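Local coordinates for protein interferon (Danio rerio, PDB 3PIV) that probably acts as a secreted antiviral cytokine of the type I interferon family that signals by binding a cell-surface cytokine receptor, at residues K27-T33 with E138-V143; P34-L39 with R115-H119. The contacts are given in a common frame with arbitrary orientation. Residue numbers count along the deposited sequence, not the author numbering.

Interaction 1. Residues K27-T33 with E138-V143; sequences KYADLET and EQIRRV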
loop_
_atom_site.group_PDB
_atom_site.type_symbol
_atom_site.label_atom_id
_atom_site.label_comp_id
_atom_site.label_asym_id
_atom_site.label_seq_id
_atom_site.Cartn_x
_atom_site.Cartn_y
_atom_site.Cartn_z
ATOM N N LYS A 27 -9.049 16.726 4.604
ATOM C CA LYS A 27 -8.842 16.645 3.171
ATOM C C LYS A 27 -7.381 16.268 2.933
ATOM O O LYS A 27 -6.530 16.469 3.808
ATOM C CB LYS A 27 -9.179 17.980 2.497
ATOM C CG LYS A 27 -7.987 18.923 2.353
ATOM C CD LYS A 27 -7.907 19.927 3.488
ATOM C CE LYS A 27 -8.580 21.238 3.108
ATOM N NZ LYS A 27 -8.685 22.170 4.267
ATOM N N TYR A 28 -7.089 15.723 1.757
ATOM C CA TYR A 28 -5.740 15.253 1.471
ATOM C C TYR A 28 -4.792 16.418 1.308
ATOM O O TYR A 28 -5.184 17.464 0.781
ATOM C CB TYR A 28 -5.703 14.401 0.197
ATOM C CG TYR A 28 -6.224 12.993 0.368
ATOM C CD1 TYR A 28 -5.419 11.992 0.907
ATOM C CD2 TYR A 28 -7.514 12.660 -0.019
ATOM C CE1 TYR A 28 -5.888 10.697 1.046
ATOM C CE2 TYR A 28 -7.990 11.374 0.115
ATOM C CZ TYR A 28 -7.176 10.395 0.656
ATOM O OH TYR A 28 -7.660 9.117 0.791
ATOM N N ALA A 29 -3.552 16.229 1.764
ATOM C CA ALA A 29 -2.470 17.167 1.498
ATOM C C ALA A 29 -1.983 17.021 0.048
ATOM O O ALA A 29 -2.246 16.013 -0.609
ATOM C CB ALA A 29 -1.319 16.953 2.468
ATOM N N ASP A 30 -1.287 18.033 -0.457
ATOM C CA ASP A 30 -0.712 17.935 -1.794
ATOM C C ASP A 30 0.382 16.868 -1.802
ATOM O O ASP A 30 1.132 16.722 -0.827
ATOM C CB ASP A 30 -0.145 19.282 -2.242
ATOM C CG ASP A 30 -1.227 20.302 -2.539
ATOM O OD1 ASP A 30 -2.267 19.935 -3.128
ATOM O OD2 ASP A 30 -1.036 21.482 -2.194
ATOM N N LEU A 31 0.471 16.112 -2.890
ATOM C CA LEU A 31 1.506 15.091 -2.994
ATOM C C LEU A 31 2.837 15.793 -3.156
ATOM O O LEU A 31 3.151 16.282 -4.247
ATOM C CB LEU A 31 1.258 14.183 -4.203
ATOM C CG LEU A 31 1.837 12.756 -4.211
ATOM C CD1 LEU A 31 2.286 12.361 -5.606
ATOM C CD2 LEU A 31 2.976 12.581 -3.234
ATOM N N GLU A 32 3.616 15.844 -2.077
ATOM C CA GLU A 32 4.932 16.475 -2.114
ATOM C C GLU A 32 6.028 15.514 -1.654
ATOM O O GLU A 32 7.096 15.922 -1.194
ATOM C CB GLU A 32 4.925 17.767 -1.289
ATOM C CG GLU A 32 4.156 18.915 -1.981
ATOM C CD GLU A 32 3.939 20.136 -1.086
ATOM O OE1 GLU A 32 4.336 20.100 0.105
ATOM O OE2 GLU A 32 3.360 21.133 -1.581
ATOM N N THR A 33 5.746 14.225 -1.804
ATOM C CA THR A 33 6.650 13.162 -1.378
ATOM C C THR A 33 6.878 12.180 -2.530
ATOM O O THR A 33 5.977 11.933 -3.332
ATOM C CB THR A 33 6.055 12.414 -0.164
ATOM O OG1 THR A 33 5.867 13.334 0.920
ATOM C CG2 THR A 33 6.954 11.257 0.282
ATOM N N GLU A 138 0.438 13.335 6.915
ATOM C CA GLU A 138 -0.429 13.669 5.793
ATOM C C GLU A 138 0.244 13.396 4.450
ATOM O O GLU A 138 -0.426 13.032 3.483
ATOM C CB GLU A 138 -0.923 15.109 5.899
ATOM C CG GLU A 138 -1.890 15.323 7.040
ATOM C CD GLU A 138 -3.220 14.600 6.835
ATOM O OE1 GLU A 138 -3.481 14.117 5.707
ATOM O OE2 GLU A 138 -4.016 14.529 7.797
ATOM N N GLN A 139 1.563 13.543 4.394
ATOM C CA GLN A 139 2.287 13.121 3.205
ATOM C C GLN A 139 2.158 11.610 3.044
ATOM O O GLN A 139 1.828 11.131 1.965
ATOM C CB GLN A 139 3.751 13.519 3.268
ATOM C CG GLN A 139 3.962 14.984 3.006
ATOM C CD GLN A 139 3.355 15.405 1.679
ATOM O OE1 GLN A 139 3.840 15.017 0.615
ATOM N NE2 GLN A 139 2.293 16.211 1.738
ATOM N N ILE A 140 2.409 10.857 4.114
ATOM C CA ILE A 140 2.285 9.405 4.033
ATOM C C ILE A 140 0.880 9.004 3.554
ATOM O O ILE A 140 0.732 8.173 2.657
ATOM C CB ILE A 140 2.645 8.703 5.375
ATOM C CG1 ILE A 140 4.146 8.402 5.438
ATOM C CG2 ILE A 140 1.882 7.393 5.525
ATOM C CD1 ILE A 140 5.050 9.515 4.992
ATOM N N ARG A 141 -0.140 9.617 4.140
ATOM C CA ARG A 141 -1.516 9.364 3.758
ATOM C C ARG A 141 -1.772 9.683 2.267
ATOM O O ARG A 141 -2.395 8.894 1.540
ATOM C CB ARG A 141 -2.437 10.171 4.664
ATOM C CG ARG A 141 -3.893 10.029 4.371
ATOM C CD ARG A 141 -4.695 10.670 5.474
ATOM N NE ARG A 141 -6.113 10.713 5.162
ATOM C CZ ARG A 141 -6.810 11.833 5.013
ATOM N NH1 ARG A 141 -6.213 13.005 5.153
ATOM N NH2 ARG A 141 -8.105 11.773 4.740
ATOM N N ARG A 142 -1.288 10.830 1.807
ATOM C CA ARG A 142 -1.454 11.170 0.391
ATOM C C ARG A 142 -0.728 10.141 -0.488
ATOM O O ARG A 142 -1.269 9.708 -1.501
ATOM C CB ARG A 142 -0.960 12.581 0.087
ATOM C CG ARG A 142 -1.069 12.983 -1.413
ATOM C CD ARG A 142 -2.483 12.812 -1.948
ATOM N NE ARG A 142 -2.597 13.048 -3.393
ATOM C CZ ARG A 142 -2.339 12.133 -4.327
ATOM N NH1 ARG A 142 -1.937 10.916 -3.979
ATOM N NH2 ARG A 142 -2.473 12.436 -5.617
ATOM N N VAL A 143 0.471 9.727 -0.074
ATOM C CA VAL A 143 1.256 8.732 -0.816
ATOM C C VAL A 143 0.530 7.384 -0.912
ATOM O O VAL A 143 0.471 6.782 -1.977
ATOM C CB VAL A 143 2.672 8.520 -0.212
ATOM C CG1 VAL A 143 3.284 7.207 -0.699
ATOM C CG2 VAL A 143 3.587 9.694 -0.561
HETATM O O HOH W 1 -3.084 13.860 3.075
HETATM O O HOH W 2 -3.267 15.666 -3.750
#
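In the helical-bundle fold of type I interferons, residues 27-33 of the long loop between helix 10-23 and helix 37-44 run over helix 134-158. The loop has no regular secondary structure here, and several of its backbone groups are satisfied by the helix, through side chains and ordered water. Gln139 is the main clamp. Gln139 NE2 donates to Asp30 O (2.9 Å) and also to Glu135, one turn earlier, while Gln139 OE1 accepts from Glu32 N (2.8 Å) and Thr33 OG1 (2.7 Å). Ala29 N gives its hydrogen to water 1 (2.7 Å), which in turn donates to Glu138 O and Glu138 OE1. That carboxylate is further held by Arg141 NH1 in a salt bridge and by Trp77. The guanidinium of Arg141 lies flat on Tyr28, a cation-pi stack with Arg141 CZ 4.5 Å from the Tyr28 ring centroid, and donates through NH2 to Leu21 O, near the end of helix 10-23, and to Gly26 O just after it. Apolar contact is modest: Leu31 and Thr33 CB meet Val143 CG2. Arg142 packs CG and one guanidinium face against Leu31 and reaches Ser146 through NH1; Arg142 NE donates to water 2 at 2.7 Å, and that water makes a weak 3.3 Å bond to Ala29 O.

Interaction 2. Residues P34-L39 with R115-H119; sequences PFPSRL and RIKRH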
loop_
_atom_site.group_PDB
_atom_site.type_symbol
_atom_site.label_atom_id
_atom_site.label_comp_id
_atom_site.label_asym_id
_atom_site.label_seq_id
_atom_site.Cartn_x
_atom_site.Cartn_y
_atom_site.Cartn_z
ATOM N N PRO A 34 8.090 11.622 -2.614
ATOM C CA PRO A 34 8.464 10.649 -3.647
ATOM C C PRO A 34 7.513 9.451 -3.722
ATOM O O PRO A 34 6.988 8.995 -2.703
ATOM C CB PRO A 34 9.850 10.188 -3.197
ATOM C CG PRO A 34 10.396 11.360 -2.438
ATOM C CD PRO A 34 9.227 11.969 -1.742
ATOM N N PHE A 35 7.320 8.949 -4.934
ATOM C CA PHE A 35 6.401 7.855 -5.209
ATOM C C PHE A 35 6.995 7.033 -6.347
ATOM O O PHE A 35 7.423 7.596 -7.357
ATOM C CB PHE A 35 5.021 8.405 -5.623
ATOM C CG PHE A 35 4.052 7.331 -6.029
ATOM C CD1 PHE A 35 3.402 6.569 -5.068
ATOM C CD2 PHE A 35 3.837 7.041 -7.360
ATOM C CE1 PHE A 35 2.544 5.563 -5.426
ATOM C CE2 PHE A 35 2.971 6.024 -7.721
ATOM C CZ PHE A 35 2.324 5.292 -6.753
ATOM N N PRO A 36 7.024 5.697 -6.207
ATOM C CA PRO A 36 7.729 4.930 -7.241
ATOM C C PRO A 36 6.897 4.635 -8.503
ATOM O O PRO A 36 6.689 3.478 -8.831
ATOM C CB PRO A 36 8.088 3.626 -6.514
ATOM C CG PRO A 36 6.943 3.432 -5.528
ATOM C CD PRO A 36 6.449 4.830 -5.161
ATOM N N SER A 37 6.479 5.669 -9.223
ATOM C CA SER A 37 5.721 5.494 -10.470
ATOM C C SER A 37 6.498 4.692 -11.518
ATOM O O SER A 37 5.933 3.921 -12.280
ATOM C CB SER A 37 5.336 6.858 -11.041
ATOM O OG SER A 37 6.365 7.796 -10.773
ATOM N N ARG A 38 7.801 4.904 -11.554
ATOM C CA ARG A 38 8.719 4.085 -12.323
ATOM C C ARG A 38 8.425 2.597 -12.097
ATOM O O ARG A 38 8.207 1.826 -13.035
ATOM C CB ARG A 38 10.113 4.418 -11.807
ATOM C CG ARG A 38 10.063 5.631 -10.847
ATOM C CD ARG A 38 10.747 5.384 -9.500
ATOM N NE ARG A 38 10.725 3.992 -9.067
ATOM C CZ ARG A 38 11.449 3.543 -8.038
ATOM N NH1 ARG A 38 12.213 4.398 -7.364
ATOM N NH2 ARG A 38 11.424 2.256 -7.671
ATOM N N LEU A 39 8.401 2.208 -10.831
ATOM C CA LEU A 39 8.163 0.822 -10.440
ATOM C C LEU A 39 6.788 0.340 -10.885
ATOM O O LEU A 39 6.646 -0.757 -11.423
ATOM C CB LEU A 39 8.284 0.706 -8.920
ATOM C CG LEU A 39 8.750 -0.585 -8.258
ATOM C CD1 LEU A 39 7.905 -0.824 -7.018
ATOM C CD2 LEU A 39 8.724 -1.775 -9.204
ATOM N N ARG A 115 12.898 -2.678 -4.654
ATOM C CA ARG A 115 12.522 -1.287 -4.872
ATOM C C ARG A 115 11.347 -0.862 -3.998
ATOM O O ARG A 115 11.396 0.198 -3.384
ATOM C CB ARG A 115 12.216 -1.034 -6.355
ATOM C CG ARG A 115 13.372 -1.425 -7.289
ATOM C CD ARG A 115 12.984 -1.353 -8.776
ATOM N NE ARG A 115 12.608 -0.001 -9.191
ATOM C CZ ARG A 115 12.323 0.354 -10.442
ATOM N NH1 ARG A 115 12.376 -0.537 -11.408
ATOM N NH2 ARG A 115 11.993 1.601 -10.723
ATOM N N ILE A 116 10.297 -1.683 -3.932
ATOM C CA ILE A 116 9.143 -1.330 -3.101
ATOM C C ILE A 116 9.529 -1.228 -1.620
ATOM O O ILE A 116 9.086 -0.320 -0.913
ATOM C CB ILE A 116 7.919 -2.273 -3.314
ATOM C CG1 ILE A 116 6.646 -1.628 -2.756
ATOM C CG2 ILE A 116 8.146 -3.667 -2.676
ATOM C CD1 ILE A 116 6.263 -0.318 -3.401
ATOM N N LYS A 117 10.334 -2.148 -1.115
ATOM C CA LYS A 117 10.833 -2.049 0.243
ATOM C C LYS A 117 11.593 -0.754 0.417
ATOM O O LYS A 117 11.374 -0.025 1.315
ATOM C CB LYS A 117 11.739 -3.191 0.561
ATOM C CG LYS A 117 12.167 -3.198 1.962
ATOM C CD LYS A 117 13.091 -4.294 2.299
ATOM C CE LYS A 117 12.808 -4.862 3.667
ATOM N NZ LYS A 117 13.920 -5.671 4.237
ATOM N N ARG A 118 12.482 -0.493 -0.514
ATOM C CA ARG A 118 13.263 0.734 -0.498
ATOM C C ARG A 118 12.364 1.981 -0.399
ATOM O O ARG A 118 12.643 2.922 0.356
ATOM C CB ARG A 118 14.120 0.770 -1.761
ATOM C CG ARG A 118 15.135 1.879 -1.845
ATOM C CD ARG A 118 15.928 1.746 -3.158
ATOM N NE ARG A 118 16.929 0.679 -3.099
ATOM C CZ ARG A 118 17.215 -0.144 -4.104
ATOM N NH1 ARG A 118 16.572 -0.050 -5.263
ATOM N NH2 ARG A 118 18.152 -1.066 -3.949
ATOM N N HIS A 119 11.277 1.995 -1.162
ATOM C CA HIS A 119 10.356 3.118 -1.087
ATOM C C HIS A 119 9.695 3.242 0.295
ATOM O O HIS A 119 9.620 4.326 0.870
ATOM C CB HIS A 119 9.306 3.024 -2.194
ATOM C CG HIS A 119 8.100 3.871 -1.954
ATOM N ND1 HIS A 119 8.148 5.249 -1.941
ATOM C CD2 HIS A 119 6.809 3.538 -1.717
ATOM C CE1 HIS A 119 6.936 5.729 -1.718
ATOM N NE2 HIS A 119 6.108 4.712 -1.567
HETATM O O HOH W 3 12.588 2.747 -4.578
#
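The contact belongs to the partly buried seat of a connecting loop on the interferon helical bundle, where the loop that follows helix 10-23 turns into helix 37-44 and packs on helix 111-129. Pro36 makes that turn. It is the centre of an inverse gamma turn, with Ser37 N bonded to Phe35 O (2.8 Å), and it occupies the N-cap position of the helix. Its ring sits on His119: Pro36 CD lies 3.5 Å from the centroid of the His119 imidazole and almost on the ring normal, a clear CH-pi contact. Pro34 O approaches the edge of the same imidazole, 3.4 Å from His119 CE1. The nitrogen His119 NE2 is hydrogen-bonded to His147 of helix 134-158, so this side chain joins two helices beneath the loop.

In the first turn of helix 37-44, Leu39 CD1 packs on Ile116 CB at 4.0 Å, and both residues also touch Phe54 of helix 48-66. Nearer the surface, Arg115 spreads the face of its guanidinium over Leu39 CA. There it meets Arg38, a pair of like charges with Arg38 NH2 only 3.0 Å from Arg115 NE; both are donors, so no hydrogen bond joins them. Water 3 gives an indirect link instead, accepting from Arg38 NH1 (3.3 Å) and donating to Arg115 O (3.1 Å).

With no direct hydrogen bond between the segments, helix 37-44 is seated here mainly by side-chain packing, as expected where a short helix in a connecting loop docks on the helical bundle of the four-helix cytokine fold.

How the interactions relate
Interactions 1 and 2 are consecutive footholds of one connection, residues 27-33 running straight into 34-39, and they illustrate how a long crossover changes chemistry with depth. Interaction 1 is a surface contact, where polar side chains and water satisfy an irregular backbone on helix 134-158. Interaction 2 is partly buried and rests on helix 111-129, the preceding helix in sequence, with proline, histidine and aliphatic packing toward the interior and two arginines at its outer edge. Their centres are about 16 Å apart, yet they meet at Val143, where Val143 CG1 lies 3.9 Å from His119 NE2. Because 34-39 and 115-119 both fall between 27-33 and 138-143, interaction 2 is nested within the chain loop closed by interaction 1.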